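Local coordinates for ARF GTPase-activating protein GIT1 (Rattus norvegicus, PDB 6IUH) that binds liprin-alpha2 through its paxillin-binding domain and probably activates GTP hydrolysis by ARF GTPases, with a role in regulating focal adhesion dynamics, at residues D15-T20 and E55-F60; S79-L83 and Y113-K117. The contacts are given in a common frame with arbitrary orientation. Residue numbers count along the deposited sequence, not the author numbering.

Contact 1. Residues D15-T20 and E55-F60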
ATOM      1  N   ASP A  15      -2.856 -17.204   4.739  1.00 36.90           N
ATOM      2  CA  ASP A  15      -2.880 -16.064   5.646  1.00 36.02           C
ATOM      3  C   ASP A  15      -2.328 -14.810   4.977  1.00 31.54           C
ATOM      4  O   ASP A  15      -2.866 -13.721   5.157  1.00 28.40           O
ATOM      5  CB  ASP A  15      -2.092 -16.364   6.922  1.00 35.85           C
ATOM      6  CG  ASP A  15      -2.842 -17.283   7.868  1.00 47.73           C
ATOM      7  OD1 ASP A  15      -4.085 -17.355   7.769  1.00 49.80           O
ATOM      8  OD2 ASP A  15      -2.190 -17.928   8.715  1.00 50.71           O
ATOM      9  N   VAL A  16      -1.257 -14.963   4.206  1.00 32.32           N
ATOM     10  CA  VAL A  16      -0.657 -13.823   3.522  1.00 28.71           C
ATOM     11  C   VAL A  16      -1.625 -13.241   2.499  1.00 28.93           C
ATOM     12  O   VAL A  16      -1.763 -12.023   2.388  1.00 28.04           O
ATOM     13  CB  VAL A  16       0.664 -14.205   2.827  1.00 32.93           C
ATOM     14  CG1 VAL A  16       1.229 -13.022   2.057  1.00 32.76           C
ATOM     15  CG2 VAL A  16       1.667 -14.686   3.851  1.00 39.09           C
ATOM     16  N   ILE A  17      -2.308 -14.117   1.766  1.00 28.25           N
ATOM     17  CA  ILE A  17      -3.305 -13.681   0.791  1.00 30.46           C
ATOM     18  C   ILE A  17      -4.434 -12.897   1.460  1.00 34.09           C
ATOM     19  O   ILE A  17      -4.848 -11.847   0.962  1.00 30.26           O
ATOM     20  CB  ILE A  17      -3.894 -14.879   0.020  1.00 38.48           C
ATOM     21  CG1 ILE A  17      -2.854 -15.444  -0.950  1.00 34.59           C
ATOM     22  CG2 ILE A  17      -5.148 -14.471  -0.741  1.00 41.15           C
ATOM     23  CD1 ILE A  17      -3.299 -16.702  -1.655  1.00 38.55           C
ATOM     24  N   LEU A  18      -4.917 -13.399   2.595  1.00 35.01           N
ATOM     25  CA  LEU A  18      -5.995 -12.738   3.327  1.00 35.20           C
ATOM     26  C   LEU A  18      -5.619 -11.318   3.743  1.00 31.81           C
ATOM     27  O   LEU A  18      -6.390 -10.379   3.537  1.00 32.55           O
ATOM     28  CB  LEU A  18      -6.387 -13.553   4.564  1.00 41.02           C
ATOM     29  CG  LEU A  18      -7.164 -14.847   4.313  1.00 46.37           C
ATOM     30  CD1 LEU A  18      -7.486 -15.549   5.624  1.00 50.83           C
ATOM     31  CD2 LEU A  18      -8.437 -14.567   3.527  1.00 48.95           C
ATOM     32  N   LYS A  19      -4.433 -11.158   4.322  1.00 27.31           N
ATOM     33  CA  LYS A  19      -3.998  -9.844   4.777  1.00 28.72           C
ATOM     34  C   LYS A  19      -3.652  -8.937   3.599  1.00 29.39           C
ATOM     35  O   LYS A  19      -3.848  -7.724   3.665  1.00 32.28           O
ATOM     36  CB  LYS A  19      -2.805  -9.970   5.727  1.00 31.67           C
ATOM     37  CG  LYS A  19      -3.145 -10.653   7.047  1.00 33.72           C
ATOM     38  CD  LYS A  19      -4.240  -9.911   7.794  1.00 43.42           C
ATOM     39  CE  LYS A  19      -4.633 -10.637   9.072  1.00 56.58           C
ATOM     40  NZ  LYS A  19      -5.227 -11.976   8.798  1.00 58.80           N
ATOM     41  N   THR A  20      -3.146  -9.526   2.520  1.00 26.38           N
ATOM     42  CA  THR A  20      -2.842  -8.767   1.313  1.00 25.56           C
ATOM     43  C   THR A  20      -4.116  -8.203   0.694  1.00 29.95           C
ATOM     44  O   THR A  20      -4.154  -7.049   0.270  1.00 24.63           O
ATOM     45  CB  THR A  20      -2.107  -9.630   0.266  1.00 25.96           C
ATOM     46  OG1 THR A  20      -0.838 -10.033   0.789  1.00 27.44           O
ATOM     47  CG2 THR A  20      -1.888  -8.847  -1.020  1.00 28.59           C
ATOM     48  N   GLU A  55      -1.274  -5.455  10.386  1.00 30.02           N
ATOM     49  CA  GLU A  55      -1.725  -6.836  10.523  1.00 33.06           C
ATOM     50  C   GLU A  55      -0.975  -7.765   9.576  1.00 30.88           C
ATOM     51  O   GLU A  55      -0.682  -8.907   9.919  1.00 29.82           O
ATOM     52  CB  GLU A  55      -3.229  -6.942  10.269  1.00 35.10           C
ATOM     53  CG  GLU A  55      -4.090  -6.234  11.305  1.00 42.24           C
ATOM     54  CD  GLU A  55      -5.571  -6.514  11.123  1.00 54.05           C
ATOM     55  OE1 GLU A  55      -5.920  -7.322  10.236  1.00 52.44           O
ATOM     56  OE2 GLU A  55      -6.385  -5.929  11.867  1.00 57.13           O
ATOM     57  N   MET A  56      -0.672  -7.279   8.379  1.00 29.05           N
ATOM     58  CA  MET A  56       0.084  -8.084   7.428  1.00 25.40           C
ATOM     59  C   MET A  56       1.518  -8.260   7.916  1.00 27.69           C
ATOM     60  O   MET A  56       2.070  -9.357   7.862  1.00 28.90           O
ATOM     61  CB  MET A  56       0.067  -7.449   6.038  1.00 26.09           C
ATOM     62  CG  MET A  56       0.773  -8.289   4.987  1.00 28.68           C
ATOM     63  SD  MET A  56       0.672  -7.562   3.348  1.00 30.58           S
ATOM     64  CE  MET A  56       1.606  -8.766   2.396  1.00 24.29           C
ATOM     65  N   ALA A  57       2.111  -7.176   8.405  1.00 29.67           N
ATOM     66  CA  ALA A  57       3.475  -7.224   8.916  1.00 28.01           C
ATOM     67  C   ALA A  57       3.585  -8.167  10.113  1.00 31.40           C
ATOM     68  O   ALA A  57       4.611  -8.818  10.308  1.00 29.20           O
ATOM     69  CB  ALA A  57       3.949  -5.826   9.294  1.00 28.03           C
ATOM     70  N   SER A  58       2.520  -8.248  10.907  1.00 31.24           N
ATOM     71  CA  SER A  58       2.526  -9.077  12.109  1.00 31.36           C
ATOM     72  C   SER A  58       2.514 -10.574  11.794  1.00 28.82           C
ATOM     73  O   SER A  58       2.742 -11.399  12.677  1.00 32.60           O
ATOM     74  CB  SER A  58       1.333  -8.726  13.003  1.00 37.83           C
ATOM     75  OG  SER A  58       0.107  -9.071  12.382  1.00 47.55           O
ATOM     76  N   LEU A  59       2.244 -10.922  10.537  1.00 28.05           N
ATOM     77  CA  LEU A  59       2.284 -12.317  10.103  1.00 31.41           C
ATOM     78  C   LEU A  59       3.709 -12.849  10.095  1.00 36.61           C
ATOM     79  O   LEU A  59       3.940 -14.058  10.186  1.00 34.03           O
ATOM     80  CB  LEU A  59       1.680 -12.472   8.707  1.00 26.41           C
ATOM     81  CG  LEU A  59       0.176 -12.287   8.533  1.00 32.82           C
ATOM     82  CD1 LEU A  59      -0.194 -12.554   7.086  1.00 33.48           C
ATOM     83  CD2 LEU A  59      -0.588 -13.210   9.467  1.00 37.06           C
ATOM     84  N   PHE A  60       4.662 -11.933   9.974  1.00 32.65           N
ATOM     85  CA  PHE A  60       6.068 -12.287   9.846  1.00 28.55           C
ATOM     86  C   PHE A  60       6.786 -12.124  11.183  1.00 29.30           C
ATOM     87  O   PHE A  60       6.328 -11.373  12.044  1.00 30.14           O
ATOM     88  CB  PHE A  60       6.719 -11.429   8.757  1.00 26.61           C
ATOM     89  CG  PHE A  60       6.131 -11.647   7.390  1.00 30.21           C
ATOM     90  CD1 PHE A  60       5.015 -10.932   6.976  1.00 30.86           C
ATOM     91  CD2 PHE A  60       6.684 -12.576   6.524  1.00 30.34           C
ATOM     92  CE1 PHE A  60       4.470 -11.134   5.720  1.00 31.85           C
ATOM     93  CE2 PHE A  60       6.143 -12.785   5.267  1.00 25.56           C
ATOM     94  CZ  PHE A  60       5.032 -12.063   4.864  1.00 33.25           C
TER
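Asp-15, near the start of helix 13-35, meets 55-60 chiefly through its backbone: its O lies 3.5 Å from CD1 of Leu-59. One residue on, Val-16 presents both methyls, CG1 at 4.3 Å from Met-56 CE and CG2 at 4.4 Å from Phe-60 CZ, while its CA is 3.8 Å from Leu-59 CD1. A turn later comes Lys-19, whose aliphatic stem packs against Met-56 and Leu-59, CB 3.8 Å from Met-56 CB and CG 3.5 Å from Leu-59 CD1. Thr-20 completes the set, its OG1 3.2 Å from Met-56 CE and tied back to Val-16 O by a 2.7 Å hydrogen bond. A type I turn from Ala-57 to Phe-60 carries Leu-59 and Phe-60 against this surface. With Leu-122, Val-123 and Thr-126 of helix 101-128 closing the core from another side, the packing is that of one end of an antiparallel four-helix bundle, the fold of FAT-like paxillin-binding domains.

Contact 2. Residues S79-L83 and Y113-K117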
ATOM      1  N   SER A  79       6.371   3.084   3.629  1.00 23.15           N
ATOM      2  CA  SER A  79       5.423   3.686   2.698  1.00 23.77           C
ATOM      3  C   SER A  79       4.085   3.969   3.373  1.00 27.91           C
ATOM      4  O   SER A  79       3.402   4.942   3.040  1.00 25.13           O
ATOM      5  CB  SER A  79       5.226   2.781   1.485  1.00 27.15           C
ATOM      6  OG  SER A  79       6.466   2.528   0.851  1.00 27.11           O
ATOM      7  N   ALA A  80       3.714   3.117   4.324  1.00 24.32           N
ATOM      8  CA  ALA A  80       2.478   3.309   5.074  1.00 25.33           C
ATOM      9  C   ALA A  80       2.595   4.534   5.969  1.00 30.22           C
ATOM     10  O   ALA A  80       1.650   5.311   6.104  1.00 26.40           O
ATOM     11  CB  ALA A  80       2.153   2.074   5.900  1.00 25.52           C
ATOM     12  N   TYR A  81       3.767   4.690   6.578  1.00 25.23           N
ATOM     13  CA  TYR A  81       4.058   5.834   7.436  1.00 27.36           C
ATOM     14  C   TYR A  81       4.099   7.120   6.618  1.00 26.43           C
ATOM     15  O   TYR A  81       3.546   8.145   7.023  1.00 26.93           O
ATOM     16  CB  TYR A  81       5.385   5.622   8.163  1.00 24.03           C
ATOM     17  CG  TYR A  81       5.760   6.726   9.124  1.00 32.07           C
ATOM     18  CD1 TYR A  81       5.319   6.708  10.439  1.00 37.64           C
ATOM     19  CD2 TYR A  81       6.574   7.776   8.719  1.00 35.50           C
ATOM     20  CE1 TYR A  81       5.667   7.715  11.323  1.00 38.13           C
ATOM     21  CE2 TYR A  81       6.927   8.785   9.593  1.00 44.01           C
ATOM     22  CZ  TYR A  81       6.473   8.748  10.892  1.00 40.30           C
ATOM     23  OH  TYR A  81       6.827   9.752  11.763  1.00 49.94           O
ATOM     24  N   ARG A  82       4.765   7.055   5.468  1.00 27.85           N
ATOM     25  CA  ARG A  82       4.832   8.181   4.545  1.00 30.02           C
ATOM     26  C   ARG A  82       3.434   8.609   4.089  1.00 26.49           C
ATOM     27  O   ARG A  82       3.141   9.804   3.993  1.00 28.80           O
ATOM     28  CB  ARG A  82       5.701   7.817   3.339  1.00 30.62           C
ATOM     29  CG  ARG A  82       5.927   8.946   2.350  1.00 32.71           C
ATOM     30  CD  ARG A  82       6.556   8.420   1.067  1.00 29.25           C
ATOM     31  NE  ARG A  82       6.410   9.365  -0.037  1.00 40.82           N
ATOM     32  CZ  ARG A  82       6.542   9.039  -1.319  1.00 54.06           C
ATOM     33  NH1 ARG A  82       6.818   7.788  -1.661  1.00 47.86           N
ATOM     34  NH2 ARG A  82       6.391   9.963  -2.260  1.00 53.84           N
ATOM     35  N   LEU A  83       2.577   7.630   3.807  1.00 24.81           N
ATOM     36  CA  LEU A  83       1.194   7.901   3.426  1.00 24.75           C
ATOM     37  C   LEU A  83       0.446   8.629   4.534  1.00 25.33           C
ATOM     38  O   LEU A  83      -0.241   9.623   4.290  1.00 26.70           O
ATOM     39  CB  LEU A  83       0.465   6.600   3.082  1.00 29.05           C
ATOM     40  CG  LEU A  83      -1.021   6.730   2.739  1.00 25.53           C
ATOM     41  CD1 LEU A  83      -1.201   7.543   1.472  1.00 26.81           C
ATOM     42  CD2 LEU A  83      -1.664   5.357   2.591  1.00 26.95           C
ATOM     43  N   TYR A 113       1.268   2.996  -4.147  1.00 18.79           N
ATOM     44  CA  TYR A 113       1.976   2.192  -5.140  1.00 19.59           C
ATOM     45  C   TYR A 113       3.048   1.327  -4.488  1.00 21.67           C
ATOM     46  O   TYR A 113       3.150   0.131  -4.764  1.00 21.52           O
ATOM     47  CB  TYR A 113       2.612   3.091  -6.202  1.00 21.82           C
ATOM     48  CG  TYR A 113       3.430   2.342  -7.237  1.00 22.51           C
ATOM     49  CD1 TYR A 113       2.839   1.855  -8.398  1.00 27.70           C
ATOM     50  CD2 TYR A 113       4.793   2.127  -7.057  1.00 22.86           C
ATOM     51  CE1 TYR A 113       3.580   1.176  -9.346  1.00 28.02           C
ATOM     52  CE2 TYR A 113       5.538   1.450  -8.000  1.00 25.57           C
ATOM     53  CZ  TYR A 113       4.928   0.977  -9.140  1.00 31.79           C
ATOM     54  OH  TYR A 113       5.674   0.303 -10.078  1.00 31.00           O
ATOM     55  N   ASP A 114       3.853   1.946  -3.631  1.00 21.29           N
ATOM     56  CA  ASP A 114       4.943   1.240  -2.968  1.00 21.49           C
ATOM     57  C   ASP A 114       4.435   0.272  -1.903  1.00 22.90           C
ATOM     58  O   ASP A 114       5.069  -0.755  -1.648  1.00 21.04           O
ATOM     59  CB  ASP A 114       5.931   2.238  -2.356  1.00 25.09           C
ATOM     60  CG  ASP A 114       6.916   2.778  -3.379  1.00 30.20           C
ATOM     61  OD1 ASP A 114       7.062   2.149  -4.449  1.00 29.01           O
ATOM     62  OD2 ASP A 114       7.550   3.821  -3.117  1.00 29.50           O
ATOM     63  N   ILE A 115       3.300   0.588  -1.287  1.00 21.68           N
ATOM     64  CA  ILE A 115       2.685  -0.328  -0.329  1.00 20.25           C
ATOM     65  C   ILE A 115       2.245  -1.595  -1.055  1.00 25.24           C
ATOM     66  O   ILE A 115       2.535  -2.709  -0.620  1.00 21.28           O
ATOM     67  CB  ILE A 115       1.475   0.298   0.389  1.00 24.49           C
ATOM     68  CG1 ILE A 115       1.915   1.467   1.264  1.00 22.82           C
ATOM     69  CG2 ILE A 115       0.777  -0.740   1.254  1.00 24.64           C
ATOM     70  CD1 ILE A 115       0.767   2.221   1.896  1.00 22.34           C
ATOM     71  N   ALA A 116       1.549  -1.413  -2.172  1.00 20.11           N
ATOM     72  CA  ALA A 116       1.126  -2.531  -3.007  1.00 22.66           C
ATOM     73  C   ALA A 116       2.326  -3.311  -3.541  1.00 21.32           C
ATOM     74  O   ALA A 116       2.303  -4.542  -3.587  1.00 21.16           O
ATOM     75  CB  ALA A 116       0.266  -2.034  -4.155  1.00 26.22           C
ATOM     76  N   LYS A 117       3.366  -2.587  -3.946  1.00 20.01           N
ATOM     77  CA  LYS A 117       4.594  -3.205  -4.448  1.00 24.16           C
ATOM     78  C   LYS A 117       5.206  -4.136  -3.411  1.00 20.33           C
ATOM     79  O   LYS A 117       5.533  -5.288  -3.708  1.00 20.28           O
ATOM     80  CB  LYS A 117       5.608  -2.130  -4.844  1.00 23.46           C
ATOM     81  CG  LYS A 117       6.836  -2.652  -5.581  1.00 30.51           C
ATOM     82  CD  LYS A 117       7.768  -1.502  -5.938  1.00 37.17           C
ATOM     83  CE  LYS A 117       8.906  -1.942  -6.838  1.00 42.70           C
ATOM     84  NZ  LYS A 117       9.759  -0.785  -7.222  1.00 46.67           N
TER
HETATM   85  O   HOH W   1       7.445   4.842  -0.599  1.00 39.94           O
HETATM   86  O   HOH W   2       7.089   6.377  -4.235  1.00 25.92           O
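Ile-115 pushes its side chain onto helix 67-87, with CG1 3.6 Å from Ser-79 CB and CD1 reaching 3.8 Å from Ala-80 CA and 4.0 Å from Leu-83 CD2. It thus spans one turn of the partner helix, and the small residues Ser-79 and Ala-80 let it come close to the backbone: the CA atoms of Ser-79 and Ile-115 are 5.7 Å apart. The local axes approach to 9.3 Å and run nearly antiparallel, at 158°.

Beside this apolar patch lies a hydrated polar one. Arg-82 NH1 and Asp-114 OD2, 4.3 Å apart, are too far for a salt bridge and are joined instead by two waters. Each accepts from Arg-82 NH1 and donates to Asp-114 OD2; the first, 2.7 Å from Asp-114 OD2, also donates to Ser-79 OG over 2.9 Å. These groups have further partners: Ser-79 OG bonds to Leu-75 O, Arg-82 NH2 to Gln-107 and Gln-110, and Asp-114 OD1 to a polar side chain of the liprin-alpha2 chain. Asp-114 thereby connects the helix pair to the bound ligand protein. Inside the bundle, Ile-115 also packs on Ile-49 and Val-53 of helix 42-57 and on Val-23 and Ile-27 of helix 13-35, so that all four helices meet around it.

In the fold
The two contacts follow one another along the chain: contact 1 pairs helix 13-35 with helix 42-57, and contact 2 pairs helix 67-87 with helix 101-128. Together they draw on all four helices of a single bundle. Their centres are 15 Å apart and their nearest atoms about 7 Å, without touching; contact 1 lies towards one end, contact 2 close to the middle. The first and last helices, one from each contact, also face liprin-alpha2, which packs on Ile-17 and Thr-20 and engages Tyr-113, Asp-114 and Ala-116. The ligand protein thus lies across helices 13-35 and 101-128, so its binding surface is built from both ends of the bundle's sequence.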